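Local coordinates for protein beta-galactosidase (Bacteroides thetaiotaomicron, PDB 5MUJ) that probably acts as an arabinofuranosidase, cleaving an arabinose from side chain B of the plant pectin rhamnogalacturonan II, a glycan of which it binds in its pocket, at residues A170-K173 against A179-W182; F262-D267 against W312-G317; D273-K278 against V284-S289. All blocks are in the same frame, centred on the assembly; numbering follows the deposited sequence.

Interaction 1: A170-K173 against A179-W182; sequences ASTK and AHEW
Thr172 ends a strand of a five-bladed beta-propeller and meets His180 and Trp182 on the loop that leads to the short outermost strand 183-184 of the same blade. The two branches of this threonine do different work. Its methyl fills the tight side: CG2 sits squarely over the indole, 3.5 Å from the centroid of the Trp182 six-membered ring and only 10° off the ring normal, a clear CH-pi contact. Ala170 CB adds a looser touch, 4.3 Å from Trp182 CB. The indole is buried, its surroundings completed by His146 and Met148 of strand 146-153, Val109 of the neighbouring blade and Ile176.

The hydroxyl serves the wetter side. With OG1 anti to the backbone N (chi1 -169°), it faces His180 while CG2 stays over the indole. OG1 and His180 NE2 are 2.7 Å apart in a hydrogen bond that lies in the imidazole plane, and the partly exposed ring reaches it from the opposite direction. The ring is steadied at its other nitrogen, where ND1 bonds to Thr178 OG1. Gly174 N also bonds to the threonine hydroxyl, so one oxygen is gripped by His180, Gly174 and a water. That water lies 2.9 Å from Thr172 OG1 and donates to the backbone O of Glu181 at 2.8 Å.

Interaction 2: F262-D267 against W312-G317; sequences FAHEAD and WTDWHG
Phe262 makes the first touch, laying its ring beside the base of Trp312: CD1 of the phenylalanine is 3.8 Å from Trp312 CB, and the two aromatic systems meet obliquely, with Phe262 ring and Trp312 five-membered ring centroids 5.8 Å apart. CG of Phe262 is anti to its backbone N (chi1 -168°), which swings the ring across toward the other segment so that its far end also reaches Asp314. There the edge of the phenyl ring faces the carboxylate, CZ lying 3.8 Å from Asp314 OD1 with the two planes almost perpendicular. Met285 and Ala304 of the adjoining strands pack against Phe262 as well.

This segment is part of the connection between one blade of the five-bladed propeller and the next, whereas 313-314 is the outermost strand of the blade being entered; the contact thus ties the incoming linker to the far edge of its own blade.

Two residues on, His264 reaches the carboxylate from the opposite direction, its ring edge leading. NE2 donates to Asp314 OD2 at 2.7 Å, the N-H...O angle being 163°. The bond runs in the imidazole plane, yet it meets the oxygen from 38° above the carboxylate plane. ND1 bonds to Thr271 OG1, so both ring nitrogens help to fix the imidazole's rotation. Cutting Asp314 back to an alanine would probably leave the NE2 proton of His264 and the hydroxyl of Tyr287 without the carboxylate that takes both. The two partners use separate oxygens, with Tyr287 OH bonded to OD1.

Interaction 3: D273-K278 against V284-S289; sequences DAHIQK and VMFYFS
Gln277 O accepts the amide of Val284 at 2.8 Å, N to O, in a practically straight bond with an N-H...O angle of 178°. Gln277 N returns a bond to Val284 O, and the His275–Phe286 pair repeats the exchange in both directions. Between these hydrogen-bonded pairs lies the non-hydrogen-bonded pair Ile276 and Met285, where Ile276 CA makes a CA-H...O contact of 3.3 Å with Val284 O.

From the face it shares with Ile276, Met285, a selenomethionine here, sets CG 3.9 Å from Ala274 CB, and Phe225 of the preceding blade touches both Ile276 and Met285. On the other face His275 and Phe286 run alongside each other, their rings tilted 30° and so far offset that they have little overlap; they meet through His275 CD2 and Phe286 CD2, 3.6 Å from each other. Gln277 is buried beside them, with OE1 held by Tyr137 OH and NE2 by Val337 O.

Phe288 has its CG between the backbone N and the carbonyl carbon (chi1 89°), which turns the ring back toward Asp273. Its edge faces the carboxylate, the two planes nearly perpendicular, with CE1 3.6 Å from Asp273 OD1. The ring also approaches a bound rhamnose, about 4 Å away, so this antiparallel hairpin of the two inner strands of a propeller blade ends beside the glycan pocket.

Interactions 2 and 3 belong to one blade of the propeller: the hairpin of interaction 3 lies in the sequence between the two segments of interaction 2, and their centres are 12 Å apart. They touch through side chains, with Phe262 CE2 3.4 Å from Tyr287 CE2 and Trp312 CZ3 3.5 Å from Met285 CB. Distance from the glycan separates them: Phe288 comes within about 7 Å of a bound arabinose, in addition to its closer rhamnose, while the His264 side chain is about 13 Å from a rhamnose. Interaction 1 sits in another blade, across the chain's centre from interaction 2, with centres 36 Å apart; its nearest atoms are about 15 Å from interaction 3.

Interaction 1: A170-K173 against A179-W182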
ATOM      1  N   ALA A 170     -12.201  -8.829   3.219  1.00 13.17           N
ATOM      2  CA  ALA A 170     -13.386  -8.132   3.699  1.00 12.72           C
ATOM      3  C   ALA A 170     -14.212  -7.655   2.562  1.00 12.50           C
ATOM      4  O   ALA A 170     -13.733  -7.522   1.439  1.00 14.64           O
ATOM      5  CB  ALA A 170     -13.016  -6.984   4.605  1.00 12.90           C
ATOM      6  N   SER A 171     -15.470  -7.343   2.877  1.00 13.73           N
ATOM      7  CA  SER A 171     -16.386  -6.840   1.887  1.00 14.46           C
ATOM      8  C   SER A 171     -17.528  -6.088   2.534  1.00 14.72           C
ATOM      9  O   SER A 171     -17.744  -6.188   3.730  1.00 15.18           O
ATOM     10  CB  SER A 171     -16.930  -7.974   1.036  1.00 16.64           C
ATOM     11  OG  SER A 171     -17.822  -8.803   1.764  1.00 18.16           O
ATOM     12  N   THR A 172     -18.229  -5.309   1.724  1.00 14.66           N
ATOM     13  CA  THR A 172     -19.417  -4.594   2.223  1.00 14.81           C
ATOM     14  C   THR A 172     -20.450  -4.377   1.125  1.00 13.51           C
ATOM     15  O   THR A 172     -20.093  -4.212  -0.043  1.00 15.14           O
ATOM     16  CB  THR A 172     -19.061  -3.232   2.859  1.00 13.67           C
ATOM     17  OG1 THR A 172     -20.200  -2.690   3.559  1.00 13.52           O
ATOM     18  CG2 THR A 172     -18.547  -2.233   1.800  1.00 12.50           C
ATOM     19  N   LYS A 173     -21.726  -4.433   1.515  1.00 16.27           N
ATOM     20  CA  LYS A 173     -22.830  -4.009   0.668  1.00 17.22           C
ATOM     21  C   LYS A 173     -23.214  -2.548   0.992  1.00 15.00           C
ATOM     22  O   LYS A 173     -24.144  -1.986   0.389  1.00 21.44           O
ATOM     23  CB  LYS A 173     -24.032  -4.944   0.825  1.00 21.29           C
ATOM     24  CG  LYS A 173     -23.881  -6.221   0.011  1.00 26.95           C
ATOM     25  CD  LYS A 173     -25.174  -7.023  -0.081  1.00 33.00           C
ATOM     26  CE  LYS A 173     -25.034  -8.217  -1.013  1.00 36.05           C
ATOM     27  NZ  LYS A 173     -24.939  -7.841  -2.454  1.00 40.36           N
ATOM     28  N   ALA A 179     -18.226   5.674   7.409  1.00 14.03           N
ATOM     29  CA  ALA A 179     -17.415   4.968   8.392  1.00 14.59           C
ATOM     30  C   ALA A 179     -18.355   3.961   9.032  1.00 14.66           C
ATOM     31  O   ALA A 179     -18.985   4.255  10.040  1.00 16.63           O
ATOM     32  CB  ALA A 179     -16.840   5.913   9.442  1.00 15.93           C
ATOM     33  N   HIS A 180     -18.444   2.790   8.406  1.00 15.39           N
ATOM     34  CA  HIS A 180     -19.140   1.624   8.923  1.00 14.65           C
ATOM     35  C   HIS A 180     -18.195   0.442   8.790  1.00 13.11           C
ATOM     36  O   HIS A 180     -17.247   0.472   8.006  1.00 12.51           O
ATOM     37  CB  HIS A 180     -20.431   1.381   8.146  1.00 17.14           C
ATOM     38  CG  HIS A 180     -20.212   0.811   6.779  1.00 17.56           C
ATOM     39  ND1 HIS A 180     -19.772   1.573   5.717  1.00 15.85           N
ATOM     40  CD2 HIS A 180     -20.346  -0.450   6.307  1.00 17.34           C
ATOM     41  CE1 HIS A 180     -19.655   0.807   4.647  1.00 15.33           C
ATOM     42  NE2 HIS A 180     -19.994  -0.430   4.981  1.00 15.10           N
ATOM     43  N   GLU A 181     -18.496  -0.596   9.553  1.00 10.67           N
ATOM     44  CA  GLU A 181     -17.643  -1.816   9.599  1.00 11.31           C
ATOM     45  C   GLU A 181     -17.895  -2.708   8.381  1.00 11.25           C
ATOM     46  O   GLU A 181     -19.007  -3.141   8.113  1.00 13.62           O
ATOM     47  CB  GLU A 181     -17.849  -2.611  10.894  1.00 13.28           C
ATOM     48  CG  GLU A 181     -16.769  -3.670  11.165  1.00 13.81           C
ATOM     49  CD  GLU A 181     -15.482  -3.121  11.773  1.00 13.86           C
ATOM     50  OE1 GLU A 181     -15.363  -1.918  12.085  1.00 15.20           O
ATOM     51  OE2 GLU A 181     -14.559  -3.907  12.006  1.00 14.05           O
ATOM     52  N   TRP A 182     -16.825  -3.011   7.658  1.00 12.06           N
ATOM     53  CA  TRP A 182     -16.898  -3.958   6.564  1.00 10.94           C
ATOM     54  C   TRP A 182     -16.868  -5.383   7.194  1.00 11.96           C
ATOM     55  O   TRP A 182     -16.419  -5.549   8.296  1.00 14.04           O
ATOM     56  CB  TRP A 182     -15.708  -3.738   5.615  1.00 10.68           C
ATOM     57  CG  TRP A 182     -15.714  -2.446   4.828  1.00 11.27           C
ATOM     58  CD1 TRP A 182     -16.048  -1.206   5.268  1.00 11.96           C
ATOM     59  CD2 TRP A 182     -15.383  -2.316   3.453  1.00 11.51           C
ATOM     60  NE1 TRP A 182     -15.879  -0.310   4.263  1.00 12.35           N
ATOM     61  CE2 TRP A 182     -15.486  -0.952   3.124  1.00 11.60           C
ATOM     62  CE3 TRP A 182     -14.952  -3.229   2.465  1.00 13.55           C
ATOM     63  CZ2 TRP A 182     -15.222  -0.475   1.841  1.00 12.59           C
ATOM     64  CZ3 TRP A 182     -14.679  -2.757   1.198  1.00 12.63           C
ATOM     65  CH2 TRP A 182     -14.827  -1.394   0.888  1.00 12.76           C
TER
HETATM   66  O   HOH W   1     -20.348  -4.386   5.950  1.00 21.81           O

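Interaction 2: F262-D267 against W312-G317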
ATOM      1  N   PHE A 262       9.089  -9.561  -8.350  1.00 13.47           N
ATOM      2  CA  PHE A 262       9.845  -8.327  -8.241  1.00 12.75           C
ATOM      3  C   PHE A 262      10.512  -8.234  -6.896  1.00 12.12           C
ATOM      4  O   PHE A 262       9.853  -8.322  -5.884  1.00 13.67           O
ATOM      5  CB  PHE A 262       8.919  -7.130  -8.425  1.00 11.48           C
ATOM      6  CG  PHE A 262       9.641  -5.834  -8.618  1.00 13.12           C
ATOM      7  CD1 PHE A 262      10.595  -5.660  -9.620  1.00 14.57           C
ATOM      8  CD2 PHE A 262       9.312  -4.761  -7.826  1.00 13.60           C
ATOM      9  CE1 PHE A 262      11.243  -4.446  -9.795  1.00 13.07           C
ATOM     10  CE2 PHE A 262       9.954  -3.556  -7.981  1.00 14.09           C
ATOM     11  CZ  PHE A 262      10.922  -3.385  -8.961  1.00 13.01           C
ATOM     12  N   ALA A 263      11.835  -8.077  -6.911  1.00 13.60           N
ATOM     13  CA  ALA A 263      12.620  -8.064  -5.712  1.00 14.95           C
ATOM     14  C   ALA A 263      13.912  -7.317  -5.976  1.00 14.92           C
ATOM     15  O   ALA A 263      14.343  -7.207  -7.119  1.00 19.18           O
ATOM     16  CB  ALA A 263      12.950  -9.482  -5.284  1.00 15.59           C
ATOM     17  N   HIS A 264      14.532  -6.855  -4.892  1.00 14.34           N
ATOM     18  CA  HIS A 264      15.892  -6.320  -4.913  1.00 17.21           C
ATOM     19  C   HIS A 264      16.738  -7.042  -3.875  1.00 17.75           C
ATOM     20  O   HIS A 264      16.500  -6.932  -2.684  1.00 18.63           O
ATOM     21  CB  HIS A 264      15.828  -4.824  -4.643  1.00 17.53           C
ATOM     22  CG  HIS A 264      15.059  -4.088  -5.680  1.00 17.99           C
ATOM     23  ND1 HIS A 264      13.727  -3.755  -5.523  1.00 16.68           N
ATOM     24  CD2 HIS A 264      15.429  -3.614  -6.895  1.00 19.08           C
ATOM     25  CE1 HIS A 264      13.315  -3.112  -6.602  1.00 19.66           C
ATOM     26  NE2 HIS A 264      14.329  -3.007  -7.444  1.00 20.50           N
ATOM     27  N   GLU A 265      17.725  -7.811  -4.324  1.00 19.36           N
ATOM     28  CA  GLU A 265      18.427  -8.681  -3.413  1.00 18.90           C
ATOM     29  C   GLU A 265      19.617  -8.047  -2.715  1.00 20.90           C
ATOM     30  O   GLU A 265      20.731  -7.990  -3.264  1.00 23.32           O
ATOM     31  CB  GLU A 265      18.896  -9.935  -4.144  1.00 18.41           C
ATOM     32  CG  GLU A 265      17.795 -10.789  -4.700  1.00 18.78           C
ATOM     33  CD  GLU A 265      16.934 -11.411  -3.612  1.00 20.17           C
ATOM     34  OE1 GLU A 265      17.387 -11.575  -2.456  1.00 23.86           O
ATOM     35  OE2 GLU A 265      15.759 -11.699  -3.904  1.00 20.86           O
ATOM     36  N   ALA A 266      19.369  -7.618  -1.483  1.00 17.44           N
ATOM     37  CA  ALA A 266      20.428  -7.320  -0.522  1.00 14.82           C
ATOM     38  C   ALA A 266      19.893  -7.673   0.880  1.00 15.68           C
ATOM     39  O   ALA A 266      18.681  -7.882   1.070  1.00 18.52           O
ATOM     40  CB  ALA A 266      20.833  -5.846  -0.602  1.00 12.86           C
ATOM     41  N   ASP A 267      20.809  -7.730   1.846  1.00 18.81           N
ATOM     42  CA  ASP A 267      20.491  -8.097   3.217  1.00 22.80           C
ATOM     43  C   ASP A 267      19.494  -7.139   3.869  1.00 21.68           C
ATOM     44  O   ASP A 267      19.802  -5.954   4.136  1.00 25.66           O
ATOM     45  CB  ASP A 267      21.768  -8.156   4.060  1.00 24.96           C
ATOM     46  CG  ASP A 267      21.510  -8.626   5.493  1.00 30.35           C
ATOM     47  OD1 ASP A 267      20.385  -9.089   5.803  1.00 29.17           O
ATOM     48  OD2 ASP A 267      22.446  -8.540   6.312  1.00 36.51           O
ATOM     49  N   TRP A 312       9.305  -7.220 -14.810  1.00 14.85           N
ATOM     50  CA  TRP A 312       9.227  -5.802 -14.445  1.00 14.06           C
ATOM     51  C   TRP A 312      10.538  -5.132 -14.758  1.00 14.30           C
ATOM     52  O   TRP A 312      11.573  -5.635 -14.386  1.00 19.76           O
ATOM     53  CB  TRP A 312       8.881  -5.704 -12.962  1.00 12.99           C
ATOM     54  CG  TRP A 312       7.446  -6.089 -12.743  1.00 13.88           C
ATOM     55  CD1 TRP A 312       6.969  -7.313 -12.377  1.00 14.67           C
ATOM     56  CD2 TRP A 312       6.274  -5.242 -12.927  1.00 13.23           C
ATOM     57  NE1 TRP A 312       5.584  -7.301 -12.357  1.00 12.71           N
ATOM     58  CE2 TRP A 312       5.138  -6.032 -12.636  1.00 12.10           C
ATOM     59  CE3 TRP A 312       6.085  -3.895 -13.287  1.00 12.84           C
ATOM     60  CZ2 TRP A 312       3.827  -5.539 -12.730  1.00 12.23           C
ATOM     61  CZ3 TRP A 312       4.770  -3.379 -13.368  1.00 10.49           C
ATOM     62  CH2 TRP A 312       3.657  -4.200 -13.092  1.00 10.57           C
ATOM     63  N   THR A 313      10.481  -3.986 -15.446  1.00 13.24           N
ATOM     64  CA  THR A 313      11.676  -3.195 -15.740  1.00 13.09           C
ATOM     65  C   THR A 313      11.685  -2.064 -14.716  1.00 12.88           C
ATOM     66  O   THR A 313      10.695  -1.329 -14.605  1.00 16.14           O
ATOM     67  CB  THR A 313      11.614  -2.598 -17.155  1.00 15.20           C
ATOM     68  OG1 THR A 313      11.537  -3.649 -18.137  1.00 16.67           O
ATOM     69  CG2 THR A 313      12.840  -1.721 -17.435  1.00 15.36           C
ATOM     70  N   ASP A 314      12.782  -1.920 -13.996  1.00 12.45           N
ATOM     71  CA  ASP A 314      12.923  -0.944 -12.916  1.00 14.50           C
ATOM     72  C   ASP A 314      13.322   0.411 -13.506  1.00 15.23           C
ATOM     73  O   ASP A 314      14.126   0.471 -14.405  1.00 15.48           O
ATOM     74  CB  ASP A 314      13.999  -1.456 -11.942  1.00 16.52           C
ATOM     75  CG  ASP A 314      13.785  -1.070 -10.496  1.00 18.95           C
ATOM     76  OD1 ASP A 314      12.820  -0.365 -10.144  1.00 22.51           O
ATOM     77  OD2 ASP A 314      14.638  -1.521  -9.676  1.00 21.57           O
ATOM     78  N   TRP A 315      12.741   1.516 -13.018  1.00 14.37           N
ATOM     79  CA  TRP A 315      13.238   2.829 -13.369  1.00 13.99           C
ATOM     80  C   TRP A 315      14.720   3.038 -13.096  1.00 12.77           C
ATOM     81  O   TRP A 315      15.181   2.790 -12.013  1.00 15.74           O
ATOM     82  CB  TRP A 315      12.423   3.862 -12.581  1.00 12.66           C
ATOM     83  CG  TRP A 315      12.807   5.346 -12.740  1.00 13.91           C
ATOM     84  CD1 TRP A 315      12.937   6.235 -11.723  1.00 13.35           C
ATOM     85  CD2 TRP A 315      13.098   6.077 -13.947  1.00 14.17           C
ATOM     86  NE1 TRP A 315      13.250   7.482 -12.215  1.00 11.96           N
ATOM     87  CE2 TRP A 315      13.373   7.414 -13.562  1.00 11.36           C
ATOM     88  CE3 TRP A 315      13.157   5.744 -15.302  1.00 14.09           C
ATOM     89  CZ2 TRP A 315      13.716   8.428 -14.488  1.00 10.16           C
ATOM     90  CZ3 TRP A 315      13.494   6.728 -16.215  1.00 13.11           C
ATOM     91  CH2 TRP A 315      13.748   8.078 -15.802  1.00 11.97           C
ATOM     92  N   HIS A 316      15.429   3.650 -14.044  1.00 13.45           N
ATOM     93  CA  HIS A 316      16.890   3.808 -13.922  1.00 15.09           C
ATOM     94  C   HIS A 316      17.352   5.205 -13.496  1.00 15.50           C
ATOM     95  O   HIS A 316      18.548   5.483 -13.451  1.00 17.17           O
ATOM     96  CB  HIS A 316      17.563   3.408 -15.226  1.00 16.61           C
ATOM     97  CG  HIS A 316      17.027   4.138 -16.415  1.00 17.37           C
ATOM     98  ND1 HIS A 316      17.675   5.213 -16.984  1.00 19.51           N
ATOM     99  CD2 HIS A 316      15.892   3.968 -17.127  1.00 17.31           C
ATOM    100  CE1 HIS A 316      16.961   5.666 -17.993  1.00 19.42           C
ATOM    101  NE2 HIS A 316      15.891   4.910 -18.118  1.00 21.41           N
ATOM    102  N   GLY A 317      16.394   6.049 -13.117  1.00 13.77           N
ATOM    103  CA  GLY A 317      16.635   7.492 -12.852  1.00 11.67           C
ATOM    104  C   GLY A 317      16.308   7.818 -11.418  1.00 13.36           C
ATOM    105  O   GLY A 317      16.128   6.922 -10.604  1.00 14.71           O
TER

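Interaction 3: D273-K278 against V284-S289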
ATOM      1  N   ASP A 273       4.696  -2.688  -1.105  1.00 13.85           N
ATOM      2  CA  ASP A 273       3.490  -1.924  -1.370  1.00 12.97           C
ATOM      3  C   ASP A 273       3.311  -1.589  -2.845  1.00 12.39           C
ATOM      4  O   ASP A 273       3.182  -0.436  -3.238  1.00 14.72           O
ATOM      5  CB  ASP A 273       3.407  -0.700  -0.443  1.00 14.66           C
ATOM      6  CG  ASP A 273       3.239  -1.094   1.039  1.00 13.59           C
ATOM      7  OD1 ASP A 273       3.610  -2.241   1.422  1.00 15.27           O
ATOM      8  OD2 ASP A 273       2.692  -0.282   1.822  1.00 17.99           O
ATOM      9  N   ALA A 274       3.251  -2.625  -3.653  1.00 10.54           N
ATOM     10  CA  ALA A 274       3.001  -2.514  -5.058  1.00 10.65           C
ATOM     11  C   ALA A 274       1.606  -1.934  -5.303  1.00 12.85           C
ATOM     12  O   ALA A 274       0.610  -2.418  -4.748  1.00 15.55           O
ATOM     13  CB  ALA A 274       3.170  -3.850  -5.773  1.00 12.22           C
ATOM     14  N   HIS A 275       1.594  -0.900  -6.142  1.00 11.91           N
ATOM     15  CA  HIS A 275       0.405  -0.131  -6.543  1.00 11.09           C
ATOM     16  C   HIS A 275       0.488   0.017  -8.050  1.00 10.51           C
ATOM     17  O   HIS A 275       1.357   0.722  -8.557  1.00 12.03           O
ATOM     18  CB  HIS A 275       0.363   1.231  -5.791  1.00 10.07           C
ATOM     19  CG  HIS A 275      -0.577   2.262  -6.366  1.00 10.78           C
ATOM     20  ND1 HIS A 275      -1.926   2.039  -6.541  1.00 10.90           N
ATOM     21  CD2 HIS A 275      -0.347   3.537  -6.763  1.00 10.56           C
ATOM     22  CE1 HIS A 275      -2.494   3.144  -7.036  1.00 10.73           C
ATOM     23  NE2 HIS A 275      -1.551   4.057  -7.187  1.00 11.68           N
ATOM     24  N   ILE A 276      -0.404  -0.669  -8.754  1.00 11.21           N
ATOM     25  CA  ILE A 276      -0.383  -0.803 -10.221  1.00 14.40           C
ATOM     26  C   ILE A 276      -1.488   0.004 -10.905  1.00 13.89           C
ATOM     27  O   ILE A 276      -2.655  -0.094 -10.537  1.00 13.85           O
ATOM     28  CB  ILE A 276      -0.501  -2.284 -10.646  1.00 17.07           C
ATOM     29  CG1 ILE A 276       0.637  -3.080  -9.995  1.00 19.29           C
ATOM     30  CG2 ILE A 276      -0.437  -2.421 -12.180  1.00 17.60           C
ATOM     31  CD1 ILE A 276       0.669  -4.529 -10.371  1.00 19.91           C
ATOM     32  N   GLN A 277      -1.091   0.805 -11.903  1.00 13.26           N
ATOM     33  CA  GLN A 277      -2.033   1.442 -12.813  1.00 12.83           C
ATOM     34  C   GLN A 277      -1.674   1.115 -14.253  1.00 13.11           C
ATOM     35  O   GLN A 277      -0.527   0.809 -14.557  1.00 16.11           O
ATOM     36  CB  GLN A 277      -2.029   2.949 -12.573  1.00 14.64           C
ATOM     37  CG  GLN A 277      -2.623   3.257 -11.211  1.00 16.43           C
ATOM     38  CD  GLN A 277      -2.862   4.712 -10.986  1.00 15.72           C
ATOM     39  OE1 GLN A 277      -3.516   5.383 -11.800  1.00 16.30           O
ATOM     40  NE2 GLN A 277      -2.347   5.217  -9.863  1.00 14.53           N
ATOM     41  N   LYS A 278      -2.675   1.114 -15.119  1.00 12.55           N
ATOM     42  CA  LYS A 278      -2.489   0.803 -16.520  1.00 15.78           C
ATOM     43  C   LYS A 278      -2.486   2.131 -17.278  1.00 16.38           C
ATOM     44  O   LYS A 278      -3.395   2.944 -17.105  1.00 19.61           O
ATOM     45  CB  LYS A 278      -3.595  -0.118 -17.009  1.00 18.81           C
ATOM     46  CG  LYS A 278      -3.194  -0.934 -18.232  1.00 21.96           C
ATOM     47  CD  LYS A 278      -4.364  -1.732 -18.791  1.00 26.86           C
ATOM     48  CE  LYS A 278      -4.185  -2.036 -20.265  1.00 28.95           C
ATOM     49  NZ  LYS A 278      -5.094  -3.128 -20.694  1.00 30.25           N
ATOM     50  N   VAL A 284       2.236   0.220 -14.856  1.00 12.92           N
ATOM     51  CA  VAL A 284       3.206   0.900 -14.039  1.00 13.74           C
ATOM     52  C   VAL A 284       3.010   0.498 -12.589  1.00 12.68           C
ATOM     53  O   VAL A 284       1.908   0.621 -12.055  1.00 13.43           O
ATOM     54  CB  VAL A 284       3.042   2.429 -14.184  1.00 13.68           C
ATOM     55  CG1 VAL A 284       4.047   3.162 -13.291  1.00 15.14           C
ATOM     56  CG2 VAL A 284       3.226   2.778 -15.640  1.00 15.15           C
HETATM   57  N   MSE A 285       4.065  -0.008 -11.957  1.00 11.24           N
HETATM   58  CA  MSE A 285       4.021  -0.347 -10.572  1.00 11.81           C
HETATM   59  C   MSE A 285       4.742   0.730  -9.828  1.00 12.82           C
HETATM   60  O   MSE A 285       5.959   0.879  -9.952  1.00 13.15           O
HETATM   61  CB  MSE A 285       4.727  -1.688 -10.305  1.00 12.76           C
HETATM   62  CG  MSE A 285       4.677  -2.063  -8.840  1.00 16.33           C
HETATM   63 SE   MSE A 285       6.013  -3.418  -8.419  1.00 24.73          SE
HETATM   64  CE  MSE A 285       5.104  -4.931  -9.254  1.00 21.79           C
ATOM     65  N   PHE A 286       3.977   1.446  -9.008  1.00 12.55           N
ATOM     66  CA  PHE A 286       4.548   2.300  -7.980  1.00 10.54           C
ATOM     67  C   PHE A 286       4.868   1.380  -6.811  1.00 11.20           C
ATOM     68  O   PHE A 286       4.029   0.554  -6.436  1.00 11.69           O
ATOM     69  CB  PHE A 286       3.535   3.390  -7.575  1.00 10.70           C
ATOM     70  CG  PHE A 286       3.179   4.303  -8.695  1.00 12.38           C
ATOM     71  CD1 PHE A 286       4.065   5.301  -9.072  1.00 11.15           C
ATOM     72  CD2 PHE A 286       2.018   4.120  -9.440  1.00 11.74           C
ATOM     73  CE1 PHE A 286       3.729   6.185 -10.100  1.00 12.36           C
ATOM     74  CE2 PHE A 286       1.711   4.971 -10.483  1.00 11.74           C
ATOM     75  CZ  PHE A 286       2.611   5.971 -10.843  1.00 11.25           C
ATOM     76  N   TYR A 287       6.067   1.519  -6.264  1.00  9.84           N
ATOM     77  CA  TYR A 287       6.493   0.692  -5.117  1.00  9.90           C
ATOM     78  C   TYR A 287       7.440   1.473  -4.229  1.00 10.17           C
ATOM     79  O   TYR A 287       8.037   2.486  -4.675  1.00 13.21           O
ATOM     80  CB  TYR A 287       7.122  -0.613  -5.632  1.00  8.81           C
ATOM     81  CG  TYR A 287       8.506  -0.482  -6.180  1.00  9.95           C
ATOM     82  CD1 TYR A 287       9.616  -0.652  -5.342  1.00 10.25           C
ATOM     83  CD2 TYR A 287       8.727  -0.221  -7.531  1.00 10.90           C
ATOM     84  CE1 TYR A 287      10.915  -0.549  -5.852  1.00 11.44           C
ATOM     85  CE2 TYR A 287      10.014  -0.124  -8.045  1.00 10.38           C
ATOM     86  CZ  TYR A 287      11.097  -0.293  -7.189  1.00 10.91           C
ATOM     87  OH  TYR A 287      12.362  -0.182  -7.704  1.00 13.40           O
ATOM     88  N   PHE A 288       7.604   1.022  -2.992  1.00 10.32           N
ATOM     89  CA  PHE A 288       8.627   1.552  -2.092  1.00 10.83           C
ATOM     90  C   PHE A 288       9.708   0.524  -1.856  1.00 10.40           C
ATOM     91  O   PHE A 288       9.489  -0.726  -1.959  1.00 12.28           O
ATOM     92  CB  PHE A 288       8.120   2.041  -0.726  1.00  9.23           C
ATOM     93  CG  PHE A 288       8.072   1.007   0.403  1.00  9.82           C
ATOM     94  CD1 PHE A 288       6.979   0.123   0.539  1.00 10.71           C
ATOM     95  CD2 PHE A 288       9.055   0.953   1.393  1.00 10.22           C
ATOM     96  CE1 PHE A 288       6.889  -0.753   1.580  1.00 12.50           C
ATOM     97  CE2 PHE A 288       9.008  -0.025   2.431  1.00 10.77           C
ATOM     98  CZ  PHE A 288       7.911  -0.840   2.526  1.00 12.23           C
ATOM     99  N   SER A 289      10.863   1.052  -1.502  1.00 13.86           N
ATOM    100  CA  SER A 289      11.953   0.231  -1.045  1.00 13.58           C
ATOM    101  C   SER A 289      12.560   0.851   0.196  1.00 13.26           C
ATOM    102  O   SER A 289      12.507   2.064   0.384  1.00 13.16           O
ATOM    103  CB  SER A 289      12.994   0.079  -2.144  1.00 12.84           C
ATOM    104  OG  SER A 289      13.944  -0.932  -1.797  1.00 15.45           O
TER